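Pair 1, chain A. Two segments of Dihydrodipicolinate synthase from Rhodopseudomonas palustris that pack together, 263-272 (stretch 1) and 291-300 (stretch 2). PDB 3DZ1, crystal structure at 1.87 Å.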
# COMPACT_ATOMS: atom_id res chain seq x y z
N SER A 263 3.86 7.74 23.33
CA SER A 263 4.34 8.88 24.10
C SER A 263 3.31 9.27 25.14
O SER A 263 3.66 9.65 26.26
CB SER A 263 4.61 10.07 23.18
OG SER A 263 5.67 9.77 22.29
N VAL A 264 2.03 9.18 24.78
CA VAL A 264 0.97 9.53 25.71
C VAL A 264 0.92 8.51 26.84
O VAL A 264 0.85 8.88 28.02
CB VAL A 264 -0.41 9.59 25.01
CG1 VAL A 264 -1.52 9.80 26.04
CG2 VAL A 264 -0.42 10.72 23.99
N ARG A 265 0.95 7.23 26.48
CA ARG A 265 0.92 6.14 27.46
C ARG A 265 2.04 6.24 28.48
O ARG A 265 1.81 6.21 29.68
CB ARG A 265 1.07 4.77 26.78
CG ARG A 265 -0.10 4.33 25.93
CD ARG A 265 0.23 2.99 25.28
NE ARG A 265 -0.84 2.52 24.41
CZ ARG A 265 -1.26 3.15 23.32
NH1 ARG A 265 -0.70 4.29 22.95
NH2 ARG A 265 -2.24 2.64 22.59
N LYS A 266 3.27 6.31 27.98
CA LYS A 266 4.43 6.38 28.87
C LYS A 266 4.45 7.64 29.72
O LYS A 266 4.88 7.61 30.87
CB LYS A 266 5.71 6.24 28.05
CG LYS A 266 5.96 4.79 27.61
CD LYS A 266 7.38 4.59 27.08
CE LYS A 266 7.73 3.12 27.05
NZ LYS A 266 9.16 2.90 26.67
N TYR A 267 3.97 8.75 29.16
CA TYR A 267 3.92 10.00 29.91
C TYR A 267 2.98 9.84 31.11
O TYR A 267 3.33 10.20 32.23
CB TYR A 267 3.41 11.13 29.00
CG TYR A 267 3.09 12.41 29.74
CD1 TYR A 267 4.09 13.19 30.32
CD2 TYR A 267 1.77 12.85 29.87
CE1 TYR A 267 3.79 14.36 31.01
CE2 TYR A 267 1.45 14.02 30.57
CZ TYR A 267 2.47 14.77 31.14
OH TYR A 267 2.17 15.91 31.83
N VAL A 268 1.80 9.29 30.87
CA VAL A 268 0.83 9.10 31.94
C VAL A 268 1.25 8.03 32.96
O VAL A 268 1.11 8.23 34.17
CB VAL A 268 -0.56 8.72 31.37
CG1 VAL A 268 -1.54 8.46 32.51
CG2 VAL A 268 -1.08 9.85 30.49
N LEU A 269 1.78 6.91 32.48
CA LEU A 269 2.20 5.85 33.38
C LEU A 269 3.31 6.34 34.31
O LEU A 269 3.45 5.87 35.44
CB LEU A 269 2.68 4.63 32.59
CG LEU A 269 1.58 3.89 31.83
CD1 LEU A 269 2.18 2.83 30.92
CD2 LEU A 269 0.61 3.26 32.82
N LYS A 270 4.11 7.30 33.83
CA LYS A 270 5.18 7.86 34.65
C LYS A 270 4.54 8.77 35.69
O LYS A 270 4.89 8.74 36.87
CB LYS A 270 6.15 8.67 33.78
CG LYS A 270 7.27 9.34 34.56
CD LYS A 270 8.09 10.26 33.67
CE LYS A 270 9.08 11.08 34.47
NZ LYS A 270 9.70 12.16 33.64
N LYS A 271 3.59 9.58 35.23
CA LYS A 271 2.88 10.51 36.10
C LYS A 271 2.12 9.73 37.18
O LYS A 271 1.91 10.24 38.29
CB LYS A 271 1.91 11.35 35.27
CG LYS A 271 1.11 12.36 36.05
CD LYS A 271 0.19 13.17 35.12
CE LYS A 271 0.98 14.11 34.22
NZ LYS A 271 1.68 15.16 35.01
N ARG A 272 1.72 8.50 36.86
CA ARG A 272 1.01 7.67 37.83
C ARG A 272 1.98 6.94 38.77
O ARG A 272 1.55 6.19 39.64
CB ARG A 272 0.12 6.65 37.11
CG ARG A 272 -1.01 7.29 36.31
CD ARG A 272 -2.04 6.25 35.87
NE ARG A 272 -2.81 5.75 37.00
CZ ARG A 272 -3.73 4.79 36.92
NH1 ARG A 272 -3.99 4.22 35.75
NH2 ARG A 272 -4.39 4.40 38.00
N ALA A 291 1.31 19.30 23.88
CA ALA A 291 0.62 18.01 23.92
C ALA A 291 0.52 17.53 25.37
O ALA A 291 -0.50 16.99 25.79
CB ALA A 291 1.36 16.99 23.07
N ARG A 292 1.59 17.74 26.14
CA ARG A 292 1.59 17.34 27.55
C ARG A 292 0.49 18.08 28.30
O ARG A 292 -0.21 17.50 29.11
CB ARG A 292 2.95 17.61 28.20
CG ARG A 292 4.10 16.77 27.65
CD ARG A 292 5.28 16.75 28.62
NE ARG A 292 5.85 18.07 28.87
CZ ARG A 292 6.73 18.67 28.07
NH1 ARG A 292 7.14 18.07 26.96
NH2 ARG A 292 7.20 19.87 28.38
N GLU A 293 0.35 19.38 28.03
CA GLU A 293 -0.67 20.19 28.68
C GLU A 293 -2.06 19.67 28.31
O GLU A 293 -2.94 19.56 29.17
CB GLU A 293 -0.54 21.66 28.26
CG GLU A 293 -1.43 22.64 29.03
CD GLU A 293 -2.91 22.48 28.75
OE1 GLU A 293 -3.27 22.22 27.59
OE2 GLU A 293 -3.73 22.63 29.69
N GLU A 294 -2.25 19.35 27.04
CA GLU A 294 -3.53 18.85 26.57
C GLU A 294 -3.87 17.54 27.27
O GLU A 294 -5.02 17.32 27.67
CB GLU A 294 -3.51 18.66 25.05
CG GLU A 294 -3.18 19.95 24.29
CD GLU A 294 -3.07 19.76 22.80
OE1 GLU A 294 -2.50 18.73 22.37
OE2 GLU A 294 -3.54 20.64 22.05
N VAL A 295 -2.88 16.66 27.41
CA VAL A 295 -3.10 15.39 28.09
C VAL A 295 -3.44 15.69 29.55
O VAL A 295 -4.35 15.08 30.12
CB VAL A 295 -1.84 14.49 28.05
CG1 VAL A 295 -2.04 13.26 28.94
CG2 VAL A 295 -1.57 14.06 26.61
N ASP A 296 -2.71 16.62 30.15
CA ASP A 296 -2.96 17.00 31.54
C ASP A 296 -4.39 17.51 31.70
O ASP A 296 -5.05 17.23 32.70
CB ASP A 296 -2.00 18.10 32.00
CG ASP A 296 -0.57 17.61 32.17
OD1 ASP A 296 -0.37 16.38 32.23
OD2 ASP A 296 0.35 18.46 32.27
N TYR A 297 -4.86 18.27 30.71
CA TYR A 297 -6.21 18.81 30.76
C TYR A 297 -7.23 17.68 30.79
O TYR A 297 -8.17 17.69 31.59
CB TYR A 297 -6.48 19.71 29.55
CG TYR A 297 -7.84 20.37 29.56
CD1 TYR A 297 -8.18 21.30 30.54
CD2 TYR A 297 -8.79 20.06 28.59
CE1 TYR A 297 -9.44 21.90 30.55
CE2 TYR A 297 -10.05 20.66 28.59
CZ TYR A 297 -10.37 21.58 29.57
OH TYR A 297 -11.61 22.17 29.56
N LEU A 298 -7.05 16.70 29.91
CA LEU A 298 -7.96 15.56 29.85
C LEU A 298 -7.93 14.80 31.17
O LEU A 298 -8.98 14.38 31.68
CB LEU A 298 -7.58 14.64 28.69
CG LEU A 298 -7.72 15.23 27.28
CD1 LEU A 298 -7.29 14.19 26.25
CD2 LEU A 298 -9.16 15.66 27.04
N LEU A 299 -6.74 14.63 31.72
CA LEU A 299 -6.57 13.93 32.99
C LEU A 299 -7.32 14.64 34.11
O LEU A 299 -7.94 14.00 34.96
CB LEU A 299 -5.08 13.83 33.35
CG LEU A 299 -4.23 12.86 32.53
CD1 LEU A 299 -2.74 13.04 32.87
CD2 LEU A 299 -4.68 11.43 32.80
N SER A 300 -7.26 15.97 34.10
CA SER A 300 -7.90 16.78 35.13
C SER A 300 -9.42 16.67 35.09
O SER A 300 -10.08 16.80 36.12
CB SER A 300 -7.50 18.25 34.99
OG SER A 300 -8.12 18.85 33.86
O HOH W 1 2.01 17.96 34.43

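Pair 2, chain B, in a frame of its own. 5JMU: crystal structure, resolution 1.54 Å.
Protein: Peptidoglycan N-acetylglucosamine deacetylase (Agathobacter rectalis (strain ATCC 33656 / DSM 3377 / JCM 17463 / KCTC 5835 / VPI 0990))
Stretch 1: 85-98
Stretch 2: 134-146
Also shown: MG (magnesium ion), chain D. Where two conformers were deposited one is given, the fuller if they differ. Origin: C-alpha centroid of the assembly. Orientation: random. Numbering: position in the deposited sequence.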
# COMPACT_ATOMS: atom_id res chain seq x y z
N ILE B 85 3.59 -8.66 15.57
CA ILE B 85 2.21 -8.38 15.23
C ILE B 85 1.38 -9.62 14.92
O ILE B 85 0.13 -9.55 14.94
CB ILE B 85 2.12 -7.38 14.03
CG1 ILE B 85 2.56 -8.09 12.72
CG2 ILE B 85 2.99 -6.15 14.35
CD1 ILE B 85 2.46 -7.21 11.43
N TYR B 86 2.02 -10.74 14.58
CA TYR B 86 1.21 -11.89 14.20
C TYR B 86 1.19 -12.98 15.29
O TYR B 86 0.82 -14.13 15.03
CB TYR B 86 1.70 -12.48 12.86
CG TYR B 86 1.32 -11.63 11.64
CD1 TYR B 86 0.05 -11.06 11.52
CD2 TYR B 86 2.24 -11.45 10.57
CE1 TYR B 86 -0.30 -10.31 10.41
CE2 TYR B 86 1.89 -10.72 9.45
CZ TYR B 86 0.61 -10.18 9.37
OH TYR B 86 0.18 -9.46 8.29
N THR B 87 1.54 -12.61 16.52
CA THR B 87 1.48 -13.60 17.60
C THR B 87 0.03 -13.76 18.13
O THR B 87 -0.31 -14.79 18.72
CB THR B 87 2.39 -13.23 18.74
OG1 THR B 87 2.09 -11.90 19.19
CG2 THR B 87 3.84 -13.29 18.29
N SER B 88 -0.83 -12.75 17.97
CA SER B 88 -2.21 -12.88 18.43
C SER B 88 -3.03 -11.79 17.73
O SER B 88 -2.45 -10.80 17.29
CB SER B 88 -2.33 -12.72 19.95
OG SER B 88 -1.99 -11.41 20.34
N GLU B 89 -4.35 -11.96 17.65
CA GLU B 89 -5.21 -10.88 17.17
C GLU B 89 -5.00 -9.59 17.99
O GLU B 89 -4.98 -8.50 17.43
CB GLU B 89 -6.69 -11.30 17.30
CG GLU B 89 -7.08 -12.42 16.33
CD GLU B 89 -8.35 -13.17 16.76
OE1 GLU B 89 -9.41 -12.55 17.25
OE2 GLU B 89 -8.25 -14.41 16.52
N GLN B 90 -4.87 -9.74 19.30
CA GLN B 90 -4.71 -8.59 20.17
C GLN B 90 -3.42 -7.81 19.85
O GLN B 90 -3.43 -6.58 19.80
CB GLN B 90 -4.76 -9.07 21.63
CG GLN B 90 -6.17 -9.58 22.07
CD GLN B 90 -6.53 -11.03 21.58
OE1 GLN B 90 -5.66 -11.81 21.10
NE2 GLN B 90 -7.82 -11.39 21.74
N ALA B 91 -2.31 -8.54 19.64
CA ALA B 91 -1.05 -7.88 19.28
C ALA B 91 -1.14 -7.19 17.93
O ALA B 91 -0.62 -6.08 17.75
CB ALA B 91 0.07 -8.94 19.27
N PHE B 92 -1.83 -7.80 16.97
CA PHE B 92 -1.98 -7.19 15.66
C PHE B 92 -2.70 -5.87 15.79
O PHE B 92 -2.25 -4.87 15.23
CB PHE B 92 -2.75 -8.12 14.72
CG PHE B 92 -2.96 -7.50 13.38
CD1 PHE B 92 -1.93 -7.53 12.47
CD2 PHE B 92 -4.15 -6.84 13.09
CE1 PHE B 92 -2.07 -6.92 11.21
CE2 PHE B 92 -4.32 -6.21 11.83
CZ PHE B 92 -3.29 -6.27 10.92
N PHE B 93 -3.82 -5.86 16.52
CA PHE B 93 -4.61 -4.62 16.59
C PHE B 93 -3.95 -3.61 17.49
O PHE B 93 -4.09 -2.42 17.23
CB PHE B 93 -6.06 -4.90 17.01
CG PHE B 93 -6.87 -5.45 15.87
CD1 PHE B 93 -7.13 -4.65 14.76
CD2 PHE B 93 -7.29 -6.78 15.86
CE1 PHE B 93 -7.85 -5.16 13.66
CE2 PHE B 93 -8.01 -7.29 14.78
CZ PHE B 93 -8.28 -6.49 13.69
N ASP B 94 -3.20 -4.03 18.52
CA ASP B 94 -2.44 -3.02 19.26
C ASP B 94 -1.48 -2.28 18.33
O ASP B 94 -1.39 -1.04 18.36
CB ASP B 94 -1.65 -3.66 20.40
CG ASP B 94 -2.51 -4.02 21.63
OD1 ASP B 94 -3.68 -3.61 21.73
OD2 ASP B 94 -1.98 -4.73 22.50
N ASP B 95 -0.78 -3.02 17.49
CA ASP B 95 0.09 -2.38 16.52
C ASP B 95 -0.65 -1.55 15.47
O ASP B 95 -0.22 -0.43 15.15
CB ASP B 95 0.95 -3.46 15.85
CG ASP B 95 1.91 -2.88 14.81
OD1 ASP B 95 3.05 -2.53 15.20
OD2 ASP B 95 1.50 -2.84 13.63
N LEU B 96 -1.77 -2.05 14.96
CA LEU B 96 -2.53 -1.32 13.94
C LEU B 96 -3.01 0.00 14.54
O LEU B 96 -2.90 1.07 13.90
CB LEU B 96 -3.71 -2.19 13.45
CG LEU B 96 -4.65 -1.54 12.44
CD1 LEU B 96 -5.27 -2.65 11.61
CD2 LEU B 96 -5.79 -0.77 13.10
N GLU B 97 -3.50 -0.07 15.78
CA GLU B 97 -4.00 1.15 16.45
C GLU B 97 -2.90 2.15 16.73
O GLU B 97 -3.13 3.37 16.65
CB GLU B 97 -4.73 0.77 17.74
CG GLU B 97 -6.05 0.06 17.46
CD GLU B 97 -6.70 -0.42 18.76
OE1 GLU B 97 -6.18 -0.08 19.86
OE2 GLU B 97 -7.72 -1.16 18.67
N GLN B 98 -1.71 1.68 17.09
CA GLN B 98 -0.58 2.61 17.26
C GLN B 98 -0.31 3.36 15.95
O GLN B 98 -0.07 4.60 15.94
CB GLN B 98 0.65 1.84 17.71
CG GLN B 98 0.55 1.49 19.20
CD GLN B 98 1.51 0.39 19.60
OE1 GLN B 98 1.19 -0.47 20.44
NE2 GLN B 98 2.70 0.40 18.99
N THR B 134 -7.03 -15.79 8.71
CA THR B 134 -8.46 -16.02 8.52
C THR B 134 -9.26 -15.21 9.54
O THR B 134 -10.33 -14.65 9.23
CB THR B 134 -8.77 -17.52 8.65
OG1 THR B 134 -8.29 -18.20 7.46
CG2 THR B 134 -10.29 -17.78 8.82
N GLN B 135 -8.77 -15.17 10.78
CA GLN B 135 -9.46 -14.33 11.77
C GLN B 135 -9.31 -12.85 11.44
O GLN B 135 -10.29 -12.10 11.49
CB GLN B 135 -8.92 -14.56 13.18
CG GLN B 135 -9.15 -16.02 13.69
CD GLN B 135 -10.60 -16.48 13.61
OE1 GLN B 135 -11.52 -15.71 13.96
NE2 GLN B 135 -10.84 -17.70 13.14
N LEU B 136 -8.10 -12.41 11.14
CA LEU B 136 -7.92 -10.97 10.94
C LEU B 136 -8.66 -10.36 9.74
O LEU B 136 -9.09 -9.19 9.83
CB LEU B 136 -6.42 -10.63 10.79
CG LEU B 136 -5.60 -10.81 12.07
CD1 LEU B 136 -4.09 -10.55 11.76
CD2 LEU B 136 -6.13 -9.87 13.21
N VAL B 137 -8.84 -11.07 8.63
CA VAL B 137 -9.58 -10.45 7.52
C VAL B 137 -11.01 -10.23 7.99
O VAL B 137 -11.64 -9.23 7.63
CB VAL B 137 -9.53 -11.24 6.20
CG1 VAL B 137 -8.08 -11.24 5.67
CG2 VAL B 137 -10.10 -12.67 6.32
N ASN B 138 -11.51 -11.12 8.84
CA ASN B 138 -12.84 -10.91 9.38
C ASN B 138 -12.86 -9.80 10.44
O ASN B 138 -13.77 -8.95 10.44
CB ASN B 138 -13.38 -12.25 9.88
CG ASN B 138 -13.77 -13.20 8.71
OD1 ASN B 138 -14.79 -12.96 8.07
ND2 ASN B 138 -12.95 -14.25 8.42
N ASP B 139 -11.86 -9.75 11.31
CA ASP B 139 -11.83 -8.73 12.36
C ASP B 139 -11.64 -7.32 11.78
O ASP B 139 -12.25 -6.36 12.27
CB ASP B 139 -10.72 -9.03 13.37
CG ASP B 139 -11.00 -10.30 14.16
OD1 ASP B 139 -12.15 -10.54 14.50
OD2 ASP B 139 -10.05 -11.09 14.37
N VAL B 140 -10.79 -7.18 10.76
CA VAL B 140 -10.57 -5.88 10.16
C VAL B 140 -11.87 -5.38 9.54
O VAL B 140 -12.26 -4.22 9.68
CB VAL B 140 -9.41 -6.00 9.11
CG1 VAL B 140 -9.38 -4.84 8.13
CG2 VAL B 140 -8.08 -6.12 9.84
N THR B 141 -12.59 -6.28 8.87
CA THR B 141 -13.87 -5.95 8.25
C THR B 141 -14.90 -5.53 9.31
O THR B 141 -15.64 -4.53 9.11
CB THR B 141 -14.36 -7.15 7.44
OG1 THR B 141 -13.35 -7.47 6.46
CG2 THR B 141 -15.68 -6.82 6.76
N ALA B 142 -14.96 -6.28 10.42
CA ALA B 142 -15.90 -5.95 11.51
C ALA B 142 -15.59 -4.57 12.08
O ALA B 142 -16.49 -3.87 12.59
CB ALA B 142 -15.80 -7.02 12.61
N ARG B 143 -14.31 -4.19 12.07
CA ARG B 143 -13.93 -2.86 12.54
C ARG B 143 -14.14 -1.74 11.52
O ARG B 143 -13.78 -0.58 11.80
CB ARG B 143 -12.46 -2.86 12.98
CG ARG B 143 -12.35 -3.70 14.23
CD ARG B 143 -10.94 -4.14 14.57
NE ARG B 143 -10.19 -3.08 15.23
CZ ARG B 143 -9.69 -3.14 16.46
NH1 ARG B 143 -9.83 -4.21 17.24
NH2 ARG B 143 -9.01 -2.09 16.91
N GLY B 144 -14.76 -2.06 10.39
CA GLY B 144 -15.06 -1.05 9.39
C GLY B 144 -13.89 -0.65 8.54
O GLY B 144 -13.95 0.35 7.81
N LEU B 145 -12.82 -1.44 8.60
CA LEU B 145 -11.63 -1.15 7.80
C LEU B 145 -11.62 -1.92 6.47
O LEU B 145 -12.24 -2.99 6.36
CB LEU B 145 -10.39 -1.51 8.60
CG LEU B 145 -10.14 -0.62 9.81
CD1 LEU B 145 -9.00 -1.26 10.57
CD2 LEU B 145 -9.77 0.78 9.32
N LEU B 146 -10.98 -1.35 5.46
CA LEU B 146 -10.81 -2.01 4.17
C LEU B 146 -9.38 -2.45 4.09
O LEU B 146 -8.51 -1.84 4.72
CB LEU B 146 -11.08 -1.05 3.01
CG LEU B 146 -12.50 -0.47 3.04
CD1 LEU B 146 -12.56 0.80 2.19
CD2 LEU B 146 -13.47 -1.51 2.58
MG MG D . -11.50 -13.35 17.39
O HOH W 2 -10.56 -15.23 17.28
O HOH W 3 -11.56 -13.34 15.30
O HOH W 4 -12.24 -11.41 17.33

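Pair 1 and pair 2 each bring two helices of one chain together at an acute angle. The helix axes approach to 11.2 Å and cross at -60° in pair 1; in pair 2 the corresponding values are 11.0 Å and -45°. Fourteen central residues superpose with an RMSD of 0.7 Å. The two pairs differ in the surface they bury, 346 Å² in pair 1 and 535 Å² in pair 2.

Among the matched positions that make contacts, one carries an aromatic ring in both pairs. Tyr267(A) coincides with Phe92(B); both side chains adopt the t rotamer, and in both the CA-to-CB bond points toward the opposing stretch. The ring of Tyr267(A) has CG of Arg292(A) over one face, while CG1 of Val295(A) lies at its edge, 3.9 Å from CE2 of Tyr267(A). Phe92(B) instead receives Leu136(B), the counterpart of Arg292(A): CD1 of Leu136(B) sits 3.8 Å from the centroid of the Phe92(B) ring, 18° off the normal, a CH-pi contact. At this matched pair of positions, an arginine's aliphatic stem and a leucine's methyl group both cover an aromatic face.

The hydroxyl makes the difference at the far end of the ring. Tyr267(A) OH donates a hydrogen bond of 2.6 Å to Asp296(A) OD1. The same carboxylate forms a long salt bridge, 3.7 Å from Lys271(A) NZ to Asp296(A) OD1, and water 1 reinforces the link by accepting from Lys271(A) NZ at 2.9 Å and donating to Asp296(A) OD2 at 2.8 Å. In pair 2 the matching positions are apolar. Val140(B) matches Asp296(A), and its CG2 lies 4.3 Å from Phe92(B) CE2; Leu96(B) matches Lys271(A) and packs against Leu145(B), with 4.1 Å between Leu96(B) CD2 and Leu145(B) CD1.

At the next residue of the first helix, the polarity is reversed. Val268(A) and Leu299(A) make a simple apolar contact, 4.3 Å from CG2 of Val268(A) to CD1 of Leu299(A). Their counterparts, Phe93(B) and Arg143(B), are larger and lie flat on one another: the guanidinium stacks on the ring with centres 3.9 Å apart and planes at 7°. Glu97(B), which matches Arg272(A), holds the edge of that guanidinium through a salt bridge and very short hydrogen bond, 2.4 Å from Arg143(B) NH2 to Glu97(B) OE2. Arg272(A) makes no contact across pair 1.

At the last matched positions, a hydrophobic pair stands in pair 1 and an acidic one in pair 2. Val264(A) meets Val295(A) at 4.3 Å between CG1 of Val264(A) and CG2 of Val295(A). Glu89(B) and Asp139(B) occupy these positions, and their acceptors, Glu89(B) OE1 and Asp139(B) OD2, approach to 3.3 Å without a hydrogen bond. The magnesium ion offsets this crowding of negative charge: Glu89(B) OE1 binds it directly at 2.2 Å, while metal-bound water 4 donates to Asp139(B) OD1 at 3.0 Å. Thus one backbone arrangement accommodates a valine contact in pair 1 and, in pair 2, an acidic pair in which the magnesium ion binds Glu89(B) directly and reaches Asp139(B) through its waters.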